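Local coordinates for putative NAD(P)H-flavin oxidoreductase (Neisseria meningitidis serogroup A / serotype 4A, PDB 6WT2), which binds FMN and probably uses NAD(P)H to reduce nitro compounds such as the antibiotic chloramphenicol, at residues A33-F38 with A163-C168; W74-A79 with A199-Y204. All coordinates share one frame; numbering follows the deposited sequence.

Contact 1: residues A33-F38 with A163-C168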
# COMPACT_ATOMS: atom_id res chain seq x y z
N ALA A 33 -15.56 -10.24 17.41
CA ALA A 33 -15.52 -11.01 16.17
C ALA A 33 -16.08 -10.20 15.01
O ALA A 33 -15.49 -10.15 13.93
CB ALA A 33 -16.29 -12.32 16.33
N GLU A 34 -17.22 -9.53 15.24
CA GLU A 34 -17.86 -8.74 14.20
C GLU A 34 -16.99 -7.56 13.78
O GLU A 34 -16.87 -7.26 12.58
CB GLU A 34 -19.23 -8.24 14.68
CG GLU A 34 -20.27 -9.35 14.91
CD GLU A 34 -20.01 -10.21 16.15
OE1 GLU A 34 -19.17 -9.83 17.01
OE2 GLU A 34 -20.65 -11.28 16.27
N ASP A 35 -16.39 -6.86 14.74
CA ASP A 35 -15.54 -5.73 14.38
C ASP A 35 -14.32 -6.19 13.59
O ASP A 35 -13.92 -5.53 12.62
CB ASP A 35 -15.10 -4.95 15.62
CG ASP A 35 -16.18 -4.03 16.15
OD1 ASP A 35 -17.25 -3.91 15.50
OD2 ASP A 35 -15.97 -3.43 17.22
N PHE A 36 -13.74 -7.32 13.97
CA PHE A 36 -12.57 -7.78 13.25
C PHE A 36 -12.92 -8.28 11.86
O PHE A 36 -12.12 -8.14 10.93
CB PHE A 36 -11.81 -8.88 14.00
CG PHE A 36 -10.44 -9.08 13.45
CD1 PHE A 36 -9.47 -8.11 13.63
CD2 PHE A 36 -10.14 -10.17 12.65
CE1 PHE A 36 -8.21 -8.24 13.08
CE2 PHE A 36 -8.87 -10.31 12.10
CZ PHE A 36 -7.91 -9.35 12.31
N GLN A 37 -14.11 -8.88 11.69
CA GLN A 37 -14.55 -9.26 10.35
C GLN A 37 -14.63 -8.04 9.44
O GLN A 37 -14.34 -8.12 8.24
CB GLN A 37 -15.91 -9.95 10.39
CG GLN A 37 -15.92 -11.29 11.11
CD GLN A 37 -15.36 -12.43 10.26
OE1 GLN A 37 -15.66 -12.54 9.07
NE2 GLN A 37 -14.54 -13.28 10.88
N PHE A 38 -15.08 -6.91 9.99
CA PHE A 38 -15.11 -5.66 9.24
C PHE A 38 -13.71 -5.26 8.78
O PHE A 38 -13.52 -4.83 7.64
CB PHE A 38 -15.78 -4.57 10.09
CG PHE A 38 -15.28 -3.16 9.81
CD1 PHE A 38 -15.74 -2.45 8.71
CD2 PHE A 38 -14.38 -2.55 10.68
CE1 PHE A 38 -15.29 -1.16 8.47
CE2 PHE A 38 -13.93 -1.25 10.44
CZ PHE A 38 -14.38 -0.56 9.34
N ALA A 163 -13.05 3.66 12.77
CA ALA A 163 -14.05 3.06 13.65
C ALA A 163 -13.61 2.98 15.11
O ALA A 163 -14.34 2.43 15.93
CB ALA A 163 -14.40 1.65 13.14
N GLY A 164 -12.44 3.52 15.45
CA GLY A 164 -12.00 3.61 16.83
C GLY A 164 -11.05 2.52 17.30
O GLY A 164 -10.89 2.35 18.52
N ILE A 165 -10.42 1.79 16.39
CA ILE A 165 -9.60 0.64 16.72
C ILE A 165 -8.17 0.98 16.35
O ILE A 165 -7.90 1.44 15.24
CB ILE A 165 -10.09 -0.63 15.99
CG1 ILE A 165 -11.47 -1.05 16.52
CG2 ILE A 165 -9.05 -1.75 16.10
CD1 ILE A 165 -12.19 -2.07 15.65
N ASP A 166 -7.26 0.76 17.29
CA ASP A 166 -5.88 1.15 17.06
C ASP A 166 -5.14 0.04 16.32
O ASP A 166 -5.59 -1.11 16.28
CB ASP A 166 -5.17 1.45 18.38
CG ASP A 166 -5.70 2.71 19.04
OD1 ASP A 166 -5.46 3.80 18.50
OD2 ASP A 166 -6.36 2.60 20.10
N SER A 167 -4.00 0.40 15.73
CA SER A 167 -3.20 -0.56 14.98
C SER A 167 -1.74 -0.11 14.95
O SER A 167 -1.39 0.97 15.43
CB SER A 167 -3.74 -0.74 13.56
OG SER A 167 -3.78 0.51 12.88
N CYS A 168 -0.89 -0.98 14.40
CA CYS A 168 0.52 -0.63 14.09
C CYS A 168 0.95 -1.50 12.91
O CYS A 168 0.77 -2.73 12.97
CB CYS A 168 1.47 -0.85 15.27
SG CYS A 168 3.15 -0.14 15.01
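Asp35 OD1 is claimed by a salt bridge to NE of Arg9 of the second subunit, while CB of the same side chain rests against the terminal methyl of Ile165, with Asp35 CB 4.1 Å from Ile165 CD1. The contact belongs to the nitroreductase fold. It brings the first turns of helix 33-44 against the corner where helix 138-162 ends and the chain turns into strand 166-170. That corner is a Schellman motif in which Gly164 takes a positive phi of 98°, reversing the chain so that Ala163 and Ile165, on its two sides, both direct their side chains at helix 33-44. The backbones stay well apart, the nearest alpha carbons, those of Asp35 and Ala163, being 8.9 Å from each other.

Ile165 bridges this gap with its longer branch. CG1 lies beside the backbone N (chi1 -67°) and the chain then runs on extended, which carries CD1 forward to the base of Asp35 rather than to its carboxylate. The carboxylate, near the start of a helix and facing an arginine, is in surroundings that would favour its negative charge. Arg9 of the second subunit also packs on Glu34 and Ala163, so the intersubunit interface borders the contact. Further along segment 163-168, Cys168 touches FMN.

One turn along the helix, Phe38 completes the apolar part. With CG roughly opposite the backbone N (chi1 150°), its ring reaches past Asp35, and the helix carbonyl of that residue lies in the ring plane at its edge, Asp35 O being 3.6 Å from Phe38 CD2. Ala163 approaches the ring obliquely, its CB 4.0 Å from Phe38 CE2.

Contact 2: residues W74-A79 with A199-Y204. With FMN (flavin mononucleotide), chain G.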
# COMPACT_ATOMS: atom_id res chain seq x y z
N TRP A 74 11.44 -8.01 17.06
CA TRP A 74 11.69 -6.90 17.97
C TRP A 74 10.82 -5.68 17.66
O TRP A 74 10.53 -4.89 18.56
CB TRP A 74 13.17 -6.52 17.92
CG TRP A 74 13.70 -6.31 16.53
CD1 TRP A 74 13.96 -7.27 15.59
CD2 TRP A 74 14.02 -5.05 15.93
NE1 TRP A 74 14.43 -6.69 14.44
CE2 TRP A 74 14.48 -5.33 14.62
CE3 TRP A 74 13.98 -3.72 16.36
CZ2 TRP A 74 14.88 -4.32 13.74
CZ3 TRP A 74 14.39 -2.72 15.49
CH2 TRP A 74 14.84 -3.02 14.19
N GLY A 75 10.38 -5.53 16.41
CA GLY A 75 9.52 -4.41 16.08
C GLY A 75 8.15 -4.45 16.73
O GLY A 75 7.45 -3.42 16.74
N MSE A 76 7.73 -5.60 17.26
CA MSE A 76 6.44 -5.71 17.92
C MSE A 76 6.48 -6.58 19.18
O MSE A 76 5.47 -7.19 19.55
CB MSE A 76 5.40 -6.26 16.93
CG MSE A 76 5.78 -7.62 16.36
SE MSE A 76 4.27 -8.45 15.41
CE MSE A 76 5.21 -9.97 14.61
N ALA A 77 7.64 -6.62 19.85
CA ALA A 77 7.84 -7.59 20.93
C ALA A 77 6.82 -7.40 22.05
O ALA A 77 6.21 -8.36 22.52
CB ALA A 77 9.26 -7.49 21.47
N ASP A 78 6.61 -6.15 22.47
CA ASP A 78 5.65 -5.91 23.54
C ASP A 78 4.21 -6.14 23.07
O ASP A 78 3.37 -6.58 23.86
CB ASP A 78 5.84 -4.50 24.09
CG ASP A 78 7.17 -4.32 24.82
OD1 ASP A 78 7.61 -5.27 25.52
OD2 ASP A 78 7.79 -3.24 24.71
N ALA A 79 3.92 -5.86 21.80
CA ALA A 79 2.55 -6.00 21.31
C ALA A 79 2.13 -7.45 21.19
O ALA A 79 0.93 -7.75 21.21
CB ALA A 79 2.41 -5.31 19.95
N ALA A 199 3.40 -7.22 8.42
CA ALA A 199 2.47 -7.59 9.49
C ALA A 199 1.80 -6.33 10.02
O ALA A 199 2.20 -5.20 9.73
CB ALA A 199 3.18 -8.34 10.62
N ALA A 200 0.73 -6.54 10.80
CA ALA A 200 0.05 -5.45 11.48
C ALA A 200 -0.56 -5.97 12.77
O ALA A 200 -1.06 -7.09 12.82
CB ALA A 200 -1.06 -4.85 10.61
N THR A 201 -0.53 -5.15 13.82
CA THR A 201 -1.22 -5.42 15.06
C THR A 201 -2.48 -4.56 15.14
O THR A 201 -2.55 -3.49 14.55
CB THR A 201 -0.32 -5.16 16.28
OG1 THR A 201 0.11 -3.78 16.30
CG2 THR A 201 0.92 -6.05 16.21
N PHE A 202 -3.46 -5.03 15.90
CA PHE A 202 -4.71 -4.31 16.11
C PHE A 202 -5.17 -4.48 17.54
O PHE A 202 -5.06 -5.56 18.11
CB PHE A 202 -5.84 -4.80 15.20
CG PHE A 202 -5.56 -4.66 13.73
CD1 PHE A 202 -5.98 -3.54 13.04
CD2 PHE A 202 -4.89 -5.67 13.04
CE1 PHE A 202 -5.72 -3.41 11.68
CE2 PHE A 202 -4.62 -5.54 11.68
CZ PHE A 202 -5.03 -4.41 11.00
N GLY A 203 -5.76 -3.42 18.08
CA GLY A 203 -6.29 -3.47 19.43
C GLY A 203 -6.71 -2.10 19.90
O GLY A 203 -7.02 -1.22 19.09
N TYR A 204 -6.72 -1.93 21.21
CA TYR A 204 -7.09 -0.68 21.85
C TYR A 204 -5.91 -0.16 22.65
O TYR A 204 -5.35 -0.89 23.47
CB TYR A 204 -8.32 -0.88 22.73
CG TYR A 204 -9.53 -1.35 21.96
CD1 TYR A 204 -10.35 -0.44 21.31
CD2 TYR A 204 -9.84 -2.71 21.86
CE1 TYR A 204 -11.46 -0.86 20.58
CE2 TYR A 204 -10.96 -3.14 21.14
CZ TYR A 204 -11.76 -2.20 20.51
OH TYR A 204 -12.86 -2.59 19.78
N1 FMN G . 6.51 0.60 14.09
C2 FMN G . 7.13 -0.21 14.99
O2 FMN G . 7.16 0.15 16.18
N3 FMN G . 7.66 -1.40 14.65
C4 FMN G . 7.70 -1.84 13.39
O4 FMN G . 8.13 -2.98 13.09
C4A FMN G . 7.07 -1.01 12.35
N5 FMN G . 7.16 -1.35 11.05
C5A FMN G . 6.50 -0.62 10.12
C6 FMN G . 6.32 -1.16 8.84
C7 FMN G . 5.64 -0.42 7.88
C7M FMN G . 5.45 -0.97 6.48
C8 FMN G . 5.07 0.91 8.23
C8M FMN G . 4.25 1.65 7.20
C9 FMN G . 5.19 1.41 9.52
C9A FMN G . 5.83 0.65 10.49
N10 FMN G . 5.92 1.13 11.82
C10 FMN G . 6.58 0.33 12.77
C1' FMN G . 5.29 2.39 12.21
C2' FMN G . 6.11 3.62 11.80
O2' FMN G . 7.27 3.80 12.66
C3' FMN G . 5.17 4.82 11.81
O3' FMN G . 4.15 4.60 10.81
C4' FMN G . 5.81 6.18 11.53
O4' FMN G . 6.84 6.43 12.47
C5' FMN G . 4.77 7.29 11.58
O5' FMN G . 4.13 7.32 12.85
P FMN G . 2.52 7.23 12.89
O1P FMN G . 2.27 5.99 12.06
O2P FMN G . 2.08 7.10 14.32
O3P FMN G . 1.96 8.44 12.20
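Near the end of strand 194-203, Thr201 meets Met76 and Ala79 of segment 74-79, which passes over one face of the central antiparallel sheet and leads into helix 79-82. The strand's course past this segment begins at Ala199, which turns its methyl to it but stays 4.8 Å short of the end of the Met76 side chain, measured from Ala199 CB to Met76 CE. Ala200 points the opposite way, toward Leu153 of helix 138-162.

At Thr201 the branches divide their tasks. A chi1 of 60° tucks OG1 between the backbone N and the carbonyl carbon, where it hydrogen-bonds the hydroxyl of Tyr25, and leaves CG2 beside the N, facing segment 74-79. This one methyl takes both neighbours, with Thr201 CG2 4.1 Å from Ala79 CB and 4.2 Å from the selenium, SE, of Met76, which is modelled as selenomethionine. The Met76 chain, extended beyond CG, slants across Thr201 and also packs on Leu86 and Val170 of the flanking strands. Phe202 then faces the other side of the sheet, and Tyr204 leaves the strand to form a cation-pi pair with Arg29.

Next to the buried Met76, Gly75 turns its carbonyl to the flavin, and FMN N3 donates to Gly75 O over 2.9 Å in a bent bond (140°). Lacking a side chain, Gly75 lets FMN O4 come within 3.6 Å of its CA. Apolar contacts thus seat the segment on the sheet, whereas the flavin N3-H is met by a main-chain carbonyl, in a hydrogen bond that involves no protein side chain.

From the N terminus the chain passes 33-38, then 74-79, 163-168 and 199-204, so the two contacts cross. Contact 1 closes a loop of 124 residues; contact 2 opens inside it and closes one of 119 residues further on. Their later halves meet directly, because strands 166-170 and 194-203 are antiparallel neighbours: Asp166 N lies 2.7 Å from Gly203 O and Cys168 O lies 2.9 Å from Thr201 N, both probable hydrogen bonds. Contact 1 sets helix 33-44 against the turn that leads into strand 166-170, and contact 2 sets the segment before helix 79-82 on the neighbouring strand 194-203. Both segment pairs reach the FMN site.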